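Poly-beta-1,6-N-acetyl-D-glucosamine N-deacetylase (Aggregatibacter actinomycetemcomitans, PDB 4U10) probably removes acetyl groups from the N-acetylglucosamine units of the biofilm polysaccharide poly-beta-1,6-N-acetyl-D-glucosamine, the chain here being its metal-binding deacetylase domain. Local coordinates at residues Y180-V185 against N214-A220; S143-L148 against D187-S191. All blocks are in the same frame, centred on the assembly; numbering follows the deposited sequence.

Interaction 1: Y180-V185 against N214-A220; sequences YKNRLV and NDVAIDA
The phenol ring of Y180 and the side-chain amide of N214 meet at the ring's edge, near its plane, with the two flat groups turned 89° apart. N214 ND2 donates to Y180 OH over 2.9 Å, and the hydroxyl lies close to the amide plane; the bond is nearly straight. Y180 OH is also hydrogen-bonded to the carbonyl of V164, so two groups fix the end of the ring. V216 approaches the same ring obliquely through CG1, which reaches Y180 CE2 at 4.1 Å. The other end of the amide serves as a helix N-cap: N214 OD1 accepts from A217 N at 2.9 Å, with a weak second bond from V216 N. One asparagine thus both starts helix 215-222 and ties that start to helix 177-199.

Next to the amide the packing is apolar. L184 CD1 packs against V216 CG1 at 3.7 Å and against A217 CA, and the leucine and valine side chains cross at about a right angle. A220 lets the backbones close in: its CB rests 3.7 Å from L184 CB and also touches V185 CG2. K181 runs past V216, its CG anti to the backbone N (chi1 -180°), and only the last torsion bends, bringing NZ within 3.0 Å of D219 OD2 in a salt bridge made on the anti lone pair. A water donates to V185 O and A220 O, joining the two backbones where they draw together. With local axes 9.0 Å apart and crossing at -43°, this is a helix-helix packing inside the polysaccharide deacetylase family region, closed by an asparagine N-cap at one end and a bridging water at the other.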
ATOM      1  N   TYR A 180      20.738   8.979   7.681  1.00 17.95           N
ATOM      2  CA  TYR A 180      19.791   7.986   7.240  1.00 19.10           C
ATOM      3  C   TYR A 180      18.429   8.217   7.919  1.00 18.07           C
ATOM      4  O   TYR A 180      17.363   8.258   7.267  1.00 16.62           O
ATOM      5  CB  TYR A 180      20.397   6.587   7.540  1.00 20.87           C
ATOM      6  CG  TYR A 180      19.428   5.460   7.446  1.00 20.74           C
ATOM      7  CD1 TYR A 180      18.489   5.393   6.394  1.00 18.91           C
ATOM      8  CD2 TYR A 180      19.420   4.446   8.427  1.00 22.04           C
ATOM      9  CE1 TYR A 180      17.605   4.363   6.338  1.00 19.59           C
ATOM     10  CE2 TYR A 180      18.533   3.414   8.372  1.00 18.78           C
ATOM     11  CZ  TYR A 180      17.606   3.383   7.362  1.00 19.64           C
ATOM     12  OH  TYR A 180      16.699   2.337   7.355  1.00 17.05           O
ATOM     13  N   LYS A 181      18.448   8.436   9.221  1.00 18.91           N
ATOM     14  CA  LYS A 181      17.199   8.680   9.906  1.00 19.23           C
ATOM     15  C   LYS A 181      16.499   9.929   9.414  1.00 18.47           C
ATOM     16  O   LYS A 181      15.253   9.959   9.293  1.00 17.32           O
ATOM     17  CB  LYS A 181      17.362   8.756  11.420  1.00 20.94           C
ATOM     18  CG  LYS A 181      16.003   9.004  12.077  1.00 26.33           C
ATOM     19  CD  LYS A 181      15.963   8.819  13.585  1.00 31.58           C
ATOM     20  CE  LYS A 181      14.535   8.835  14.108  1.00 36.36           C
ATOM     21  NZ  LYS A 181      13.756   7.698  13.526  1.00 38.62           N
ATOM     22  N   ASN A 182      17.258  11.002   9.217  1.00 16.85           N
ATOM     23  CA  ASN A 182      16.790  12.264   8.671  0.50 18.34           C
ATOM     24  C   ASN A 182      16.096  12.081   7.309  1.00 17.32           C
ATOM     25  O   ASN A 182      15.127  12.710   7.003  1.00 17.06           O
ATOM     26  CB  ASN A 182      18.011  13.195   8.427  0.50 18.91           C
ATOM     27  CG  ASN A 182      18.398  14.029   9.643  0.50 19.54           C
ATOM     28  OD1 ASN A 182      17.821  13.907  10.732  0.50 17.74           O
ATOM     29  ND2 ASN A 182      19.392  14.915   9.444  0.50 20.42           N
ATOM     30  N   ARG A 183      16.731  11.271   6.458  1.00 15.46           N
ATOM     31  CA  ARG A 183      16.226  10.983   5.121  1.00 15.70           C
ATOM     32  C   ARG A 183      14.825  10.356   5.222  1.00 14.70           C
ATOM     33  O   ARG A 183      13.945  10.798   4.536  1.00 15.07           O
ATOM     34  CB  ARG A 183      17.175  10.068   4.307  1.00 16.05           C
ATOM     35  CG  ARG A 183      16.644   9.695   2.926  1.00 15.96           C
ATOM     36  CD  ARG A 183      17.741   9.271   1.942  1.00 16.78           C
ATOM     37  NE  ARG A 183      18.510   8.128   2.456  1.00 15.53           N
ATOM     38  CZ  ARG A 183      18.139   6.838   2.392  1.00 17.20           C
ATOM     39  NH1 ARG A 183      17.012   6.454   1.769  1.00 15.97           N
ATOM     40  NH2 ARG A 183      18.898   5.918   2.956  1.00 15.71           N
ATOM     41  N   LEU A 184      14.620   9.392   6.129  1.00 14.68           N
ATOM     42  CA  LEU A 184      13.291   8.830   6.340  1.00 14.50           C
ATOM     43  C   LEU A 184      12.279   9.783   6.994  1.00 15.03           C
ATOM     44  O   LEU A 184      11.110   9.924   6.544  1.00 15.05           O
ATOM     45  CB  LEU A 184      13.390   7.572   7.185  1.00 14.91           C
ATOM     46  CG  LEU A 184      14.422   6.528   6.857  1.00 16.02           C
ATOM     47  CD1 LEU A 184      14.150   5.295   7.709  1.00 17.55           C
ATOM     48  CD2 LEU A 184      14.500   6.163   5.404  1.00 16.48           C
ATOM     49  N   VAL A 185      12.688  10.468   8.067  1.00 14.97           N
ATOM     50  CA  VAL A 185      11.800  11.383   8.725  1.00 15.14           C
ATOM     51  C   VAL A 185      11.292  12.440   7.741  1.00 14.85           C
ATOM     52  O   VAL A 185      10.115  12.718   7.693  1.00 14.93           O
ATOM     53  CB  VAL A 185      12.477  12.087   9.909  1.00 15.22           C
ATOM     54  CG1 VAL A 185      11.532  13.141  10.489  1.00 15.04           C
ATOM     55  CG2 VAL A 185      12.842  11.049  10.982  1.00 16.81           C
ATOM     56  N   ASN A 214      12.086  -1.434   9.040  1.00 18.20           N
ATOM     57  CA  ASN A 214      12.904  -1.667  10.187  1.00 18.58           C
ATOM     58  C   ASN A 214      12.521  -0.700  11.285  1.00 18.67           C
ATOM     59  O   ASN A 214      11.553   0.058  11.163  1.00 20.12           O
ATOM     60  CB  ASN A 214      14.422  -1.605   9.813  1.00 18.90           C
ATOM     61  CG  ASN A 214      14.874  -0.201   9.453  1.00 17.02           C
ATOM     62  OD1 ASN A 214      14.318   0.755   9.907  1.00 16.63           O
ATOM     63  ND2 ASN A 214      15.873  -0.101   8.637  1.00 16.36           N
ATOM     64  N   ASP A 215      13.249  -0.744  12.390  1.00 20.45           N
ATOM     65  CA  ASP A 215      12.989   0.123  13.531  1.00 19.93           C
ATOM     66  C   ASP A 215      13.174   1.597  13.251  1.00 18.67           C
ATOM     67  O   ASP A 215      12.416   2.424  13.778  1.00 19.15           O
ATOM     68  CB  ASP A 215      13.825  -0.301  14.798  1.00 23.18           C
ATOM     69  CG  ASP A 215      15.317  -0.372  14.558  1.00 27.38           C
ATOM     70  OD1 ASP A 215      15.808  -0.712  13.439  1.00 28.20           O
ATOM     71  OD2 ASP A 215      16.007  -0.103  15.543  1.00 36.13           O
ATOM     72  N   VAL A 216      14.120   1.953  12.404  1.00 16.25           N
ATOM     73  CA  VAL A 216      14.309   3.376  12.142  1.00 16.50           C
ATOM     74  C   VAL A 216      13.111   3.918  11.326  1.00 15.70           C
ATOM     75  O   VAL A 216      12.556   4.985  11.582  1.00 17.10           O
ATOM     76  CB  VAL A 216      15.668   3.614  11.443  1.00 16.51           C
ATOM     77  CG1 VAL A 216      15.826   5.059  10.952  1.00 16.66           C
ATOM     78  CG2 VAL A 216      16.808   3.283  12.410  1.00 18.23           C
ATOM     79  N   ALA A 217      12.717   3.158  10.326  1.00 16.17           N
ATOM     80  CA  ALA A 217      11.591   3.521   9.487  1.00 15.38           C
ATOM     81  C   ALA A 217      10.348   3.612  10.350  1.00 15.61           C
ATOM     82  O   ALA A 217       9.546   4.511  10.189  1.00 16.41           O
ATOM     83  CB  ALA A 217      11.411   2.484   8.405  1.00 15.27           C
ATOM     84  N   ILE A 218      10.177   2.690  11.291  1.00 16.13           N
ATOM     85  CA  ILE A 218       8.958   2.688  12.113  1.00 17.68           C
ATOM     86  C   ILE A 218       8.881   3.966  12.901  1.00 17.76           C
ATOM     87  O   ILE A 218       7.826   4.592  12.992  1.00 17.58           O
ATOM     88  CB  ILE A 218       8.928   1.486  13.120  1.00 17.54           C
ATOM     89  CG1 ILE A 218       8.417   0.235  12.420  1.00 18.69           C
ATOM     90  CG2 ILE A 218       7.971   1.787  14.243  1.00 18.44           C
ATOM     91  CD1 ILE A 218       8.640  -1.044  13.201  1.00 20.31           C
ATOM     92  N   ASP A 219       9.987   4.360  13.496  1.00 19.85           N
ATOM     93  CA  ASP A 219       9.989   5.537  14.348  1.00 22.04           C
ATOM     94  C   ASP A 219       9.859   6.834  13.508  1.00 18.56           C
ATOM     95  O   ASP A 219       9.237   7.793  13.940  1.00 15.80           O
ATOM     96  CB  ASP A 219      11.233   5.598  15.206  1.00 26.65           C
ATOM     97  CG  ASP A 219      11.214   6.811  16.183  1.00 29.88           C
ATOM     98  OD1 ASP A 219      10.360   6.800  17.089  1.00 29.07           O
ATOM     99  OD2 ASP A 219      11.995   7.786  15.971  1.00 35.00           O
ATOM    100  N   ALA A 220      10.424   6.818  12.310  1.00 16.87           N
ATOM    101  CA  ALA A 220      10.289   7.936  11.352  1.00 15.98           C
ATOM    102  C   ALA A 220       8.841   8.141  10.958  1.00 16.28           C
ATOM    103  O   ALA A 220       8.399   9.273  10.894  1.00 16.75           O
ATOM    104  CB  ALA A 220      11.138   7.716  10.075  1.00 15.89           C
TER
HETATM  105  O   HOH W   1       8.339  11.782   9.834  1.00 20.41           O

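Interaction 2: S143-L148 against D187-S191; sequences SHTDNL and DFSRS. With ZN (zinc ion), chain C.
S191 OG accepts from S143 OG over 2.7 Å, and also bonds to S101 OG and donates to a water 2.9 Å away, so several groups grip this buried hydroxyl. That water binds H144 N and T145 O, and S143 OG accepts from T145 N in an ST turn. The carboxylate of D187 takes two successive backbone N-H groups of the loop. OD2 receives N147 N at 2.8 Å on its syn lone pair, whereas OD1 is met by D146 N at 2.9 Å on the syn side but 26° out of the carboxylate plane. The L148 and D187 side chains lie alongside each other, running opposite ways, with L148 CD1 3.4 Å from D187 CG; the same CD1 touches F188 CE1, which T145 CG2 meets obliquely at 3.7 Å. T145 OG1 donates to H144 O and accepts from L148 N, an ST motif within the loop. The CB of H144 points away from the helix, and with CG anti to the backbone N (chi1 -158°) the ring binds zinc through NE2 at 2.1 Å, alongside D75, H149 and a water. A loop bonded to helix 177-199 thus presents a histidine of an Asp-His-His metal site, as in the family 4 carbohydrate esterases.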
ATOM      1  N   SER A 143      -0.130   6.406   3.261  1.00 13.43           N
ATOM      2  CA  SER A 143       1.150   6.706   2.638  1.00 12.50           C
ATOM      3  C   SER A 143       1.841   5.453   2.179  1.00 13.86           C
ATOM      4  O   SER A 143       1.689   4.354   2.800  1.00 13.09           O
ATOM      5  CB  SER A 143       2.044   7.404   3.655  1.00 13.95           C
ATOM      6  OG  SER A 143       3.297   7.723   3.135  1.00 15.22           O
ATOM      7  N   HIS A 144       2.698   5.640   1.150  1.00 14.25           N
ATOM      8  CA  HIS A 144       3.603   4.617   0.633  1.00 12.38           C
ATOM      9  C   HIS A 144       4.928   5.320   0.316  1.00 12.02           C
ATOM     10  O   HIS A 144       5.654   4.926  -0.610  1.00 11.90           O
ATOM     11  CB  HIS A 144       3.010   4.041  -0.642  1.00 12.08           C
ATOM     12  CG  HIS A 144       3.495   2.674  -1.043  1.00 12.70           C
ATOM     13  ND1 HIS A 144       3.747   1.645  -0.156  1.00 13.07           N
ATOM     14  CD2 HIS A 144       3.567   2.123  -2.275  1.00 13.21           C
ATOM     15  CE1 HIS A 144       4.032   0.553  -0.825  1.00 14.15           C
ATOM     16  NE2 HIS A 144       3.906   0.814  -2.116  1.00 14.72           N
ATOM     17  N   THR A 145       5.286   6.259   1.196  1.00 12.01           N
ATOM     18  CA  THR A 145       6.449   7.166   1.156  1.00 12.74           C
ATOM     19  C   THR A 145       6.195   8.236   0.125  1.00 13.47           C
ATOM     20  O   THR A 145       5.246   8.132  -0.604  1.00 14.85           O
ATOM     21  CB  THR A 145       7.834   6.474   0.911  1.00 12.55           C
ATOM     22  OG1 THR A 145       7.918   6.113  -0.462  1.00 13.45           O
ATOM     23  CG2 THR A 145       7.935   5.195   1.756  1.00 12.56           C
ATOM     24  N   ASP A 146       6.958   9.340   0.220  1.00 13.46           N
ATOM     25  CA  ASP A 146       6.928  10.358  -0.770  1.00 13.41           C
ATOM     26  C   ASP A 146       7.735   9.929  -2.017  1.00 13.10           C
ATOM     27  O   ASP A 146       7.219   9.813  -3.123  1.00 13.69           O
ATOM     28  CB  ASP A 146       7.417  11.725  -0.216  1.00 13.14           C
ATOM     29  CG  ASP A 146       6.887  12.893  -1.064  1.00 13.53           C
ATOM     30  OD1 ASP A 146       5.690  12.843  -1.485  1.00 11.88           O
ATOM     31  OD2 ASP A 146       7.640  13.864  -1.240  1.00 14.61           O
ATOM     32  N   ASN A 147       9.001   9.726  -1.819  1.00 13.17           N
ATOM     33  CA  ASN A 147       9.910   9.320  -2.883  1.00 13.58           C
ATOM     34  C   ASN A 147      10.959   8.286  -2.407  1.00 13.92           C
ATOM     35  O   ASN A 147      12.138   8.389  -2.705  1.00 14.90           O
ATOM     36  CB  ASN A 147      10.575  10.551  -3.469  1.00 13.70           C
ATOM     37  CG  ASN A 147      11.419  10.228  -4.674  1.00 14.89           C
ATOM     38  OD1 ASN A 147      11.154   9.288  -5.341  1.00 14.68           O
ATOM     39  ND2 ASN A 147      12.455  10.957  -4.889  1.00 16.97           N
ATOM     40  N   LEU A 148      10.512   7.274  -1.653  1.00 13.63           N
ATOM     41  CA  LEU A 148      11.376   6.164  -1.217  1.00 12.22           C
ATOM     42  C   LEU A 148      10.889   4.775  -1.693  1.00 13.25           C
ATOM     43  O   LEU A 148      11.168   3.721  -1.062  1.00 11.78           O
ATOM     44  CB  LEU A 148      11.579   6.245   0.308  1.00 12.49           C
ATOM     45  CG  LEU A 148      12.327   7.460   0.878  1.00 11.46           C
ATOM     46  CD1 LEU A 148      12.215   7.503   2.390  1.00 11.86           C
ATOM     47  CD2 LEU A 148      13.789   7.578   0.418  1.00 12.72           C
ATOM     48  N   ASP A 187      11.224  12.501   4.355  1.00 14.31           N
ATOM     49  CA  ASP A 187      10.430  11.942   3.253  1.00 14.26           C
ATOM     50  C   ASP A 187       9.018  11.608   3.743  1.00 14.15           C
ATOM     51  O   ASP A 187       8.063  11.987   3.103  1.00 12.76           O
ATOM     52  CB  ASP A 187      11.070  10.690   2.671  1.00 14.69           C
ATOM     53  CG  ASP A 187      10.290  10.152   1.489  1.00 14.94           C
ATOM     54  OD1 ASP A 187       9.373   9.365   1.782  1.00 12.23           O
ATOM     55  OD2 ASP A 187      10.564  10.580   0.338  1.00 15.38           O
ATOM     56  N   PHE A 188       8.909  10.893   4.862  1.00 13.37           N
ATOM     57  CA  PHE A 188       7.612  10.572   5.436  1.00 12.57           C
ATOM     58  C   PHE A 188       6.784  11.765   5.801  1.00 14.02           C
ATOM     59  O   PHE A 188       5.578  11.777   5.605  1.00 14.75           O
ATOM     60  CB  PHE A 188       7.723   9.624   6.641  1.00 12.80           C
ATOM     61  CG  PHE A 188       8.444   8.338   6.350  1.00 13.00           C
ATOM     62  CD1 PHE A 188       8.646   7.911   5.045  1.00 12.69           C
ATOM     63  CD2 PHE A 188       8.838   7.494   7.393  1.00 11.72           C
ATOM     64  CE1 PHE A 188       9.283   6.770   4.762  1.00 12.58           C
ATOM     65  CE2 PHE A 188       9.486   6.316   7.128  1.00 12.41           C
ATOM     66  CZ  PHE A 188       9.695   5.921   5.789  1.00 12.98           C
ATOM     67  N   SER A 189       7.404  12.759   6.401  1.00 15.74           N
ATOM     68  CA  SER A 189       6.737  13.983   6.729  1.00 16.35           C
ATOM     69  C   SER A 189       6.255  14.766   5.472  1.00 16.74           C
ATOM     70  O   SER A 189       5.139  15.255   5.454  1.00 13.95           O
ATOM     71  CB  SER A 189       7.656  14.839   7.582  1.00 18.16           C
ATOM     72  OG  SER A 189       7.265  16.171   7.474  1.00 20.72           O
ATOM     73  N   ARG A 190       7.043  14.827   4.401  1.00 15.75           N
ATOM     74  CA  ARG A 190       6.524  15.400   3.145  1.00 15.04           C
ATOM     75  C   ARG A 190       5.348  14.618   2.543  1.00 14.02           C
ATOM     76  O   ARG A 190       4.458  15.190   1.944  1.00 13.95           O
ATOM     77  CB  ARG A 190       7.606  15.467   2.060  1.00 17.48           C
ATOM     78  CG  ARG A 190       8.784  16.386   2.352  1.00 19.74           C
ATOM     79  CD  ARG A 190       9.877  16.118   1.296  1.00 23.15           C
ATOM     80  NE  ARG A 190      11.145  16.511   1.836  1.00 29.29           N
ATOM     81  CZ  ARG A 190      12.317  15.904   1.691  1.00 30.94           C
ATOM     82  NH1 ARG A 190      12.453  14.809   0.947  1.00 28.06           N
ATOM     83  NH2 ARG A 190      13.403  16.449   2.311  1.00 34.99           N
ATOM     84  N   SER A 191       5.385  13.297   2.621  1.00 12.95           N
ATOM     85  CA  SER A 191       4.295  12.471   2.173  1.00 13.85           C
ATOM     86  C   SER A 191       2.980  12.772   2.921  1.00 13.30           C
ATOM     87  O   SER A 191       1.910  12.922   2.291  1.00 14.01           O
ATOM     88  CB  SER A 191       4.673  10.995   2.232  1.00 14.26           C
ATOM     89  OG  SER A 191       3.619  10.122   1.882  1.00 14.83           O
TER
HETATM   90 ZN    ZN C 401       4.634  -0.346  -3.703  1.00 14.83          ZN
HETATM   91  O   HOH W   2       2.569   8.310  -0.122  1.00 14.60           O
HETATM   92  O   HOH W   3      10.527  13.360  -0.838  1.00 16.99           O
HETATM   93  O   HOH W   4      13.030  11.197  -0.871  1.00 15.25           O
HETATM   94  O   HOH W   5       4.818  -1.991  -2.818  1.00  6.17           O

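In the fold
The centres of interactions 1 and 2 lie about 11 Å apart, and both use helix 177-199: residues 180-185 pack on helix 215-222, and residues 187-191, about two turns further on, hold the loop between strands 139-141 and 151-153. Along the chain the order is 143-148, 180-185, 187-191, 214-220, so the segments alternate and the contacts interlock. They also touch directly, A220 CB lying 3.5 Å from F188 CD2 and L184 CD2 4.0 Å from L148 CD1. All four segments belong to the polysaccharide deacetylase region. The shared helix therefore connects the zinc-binding loop with helix 215-222; the side chains of A217 and H144, and likewise those of L184 and H149, are about 12 Å apart.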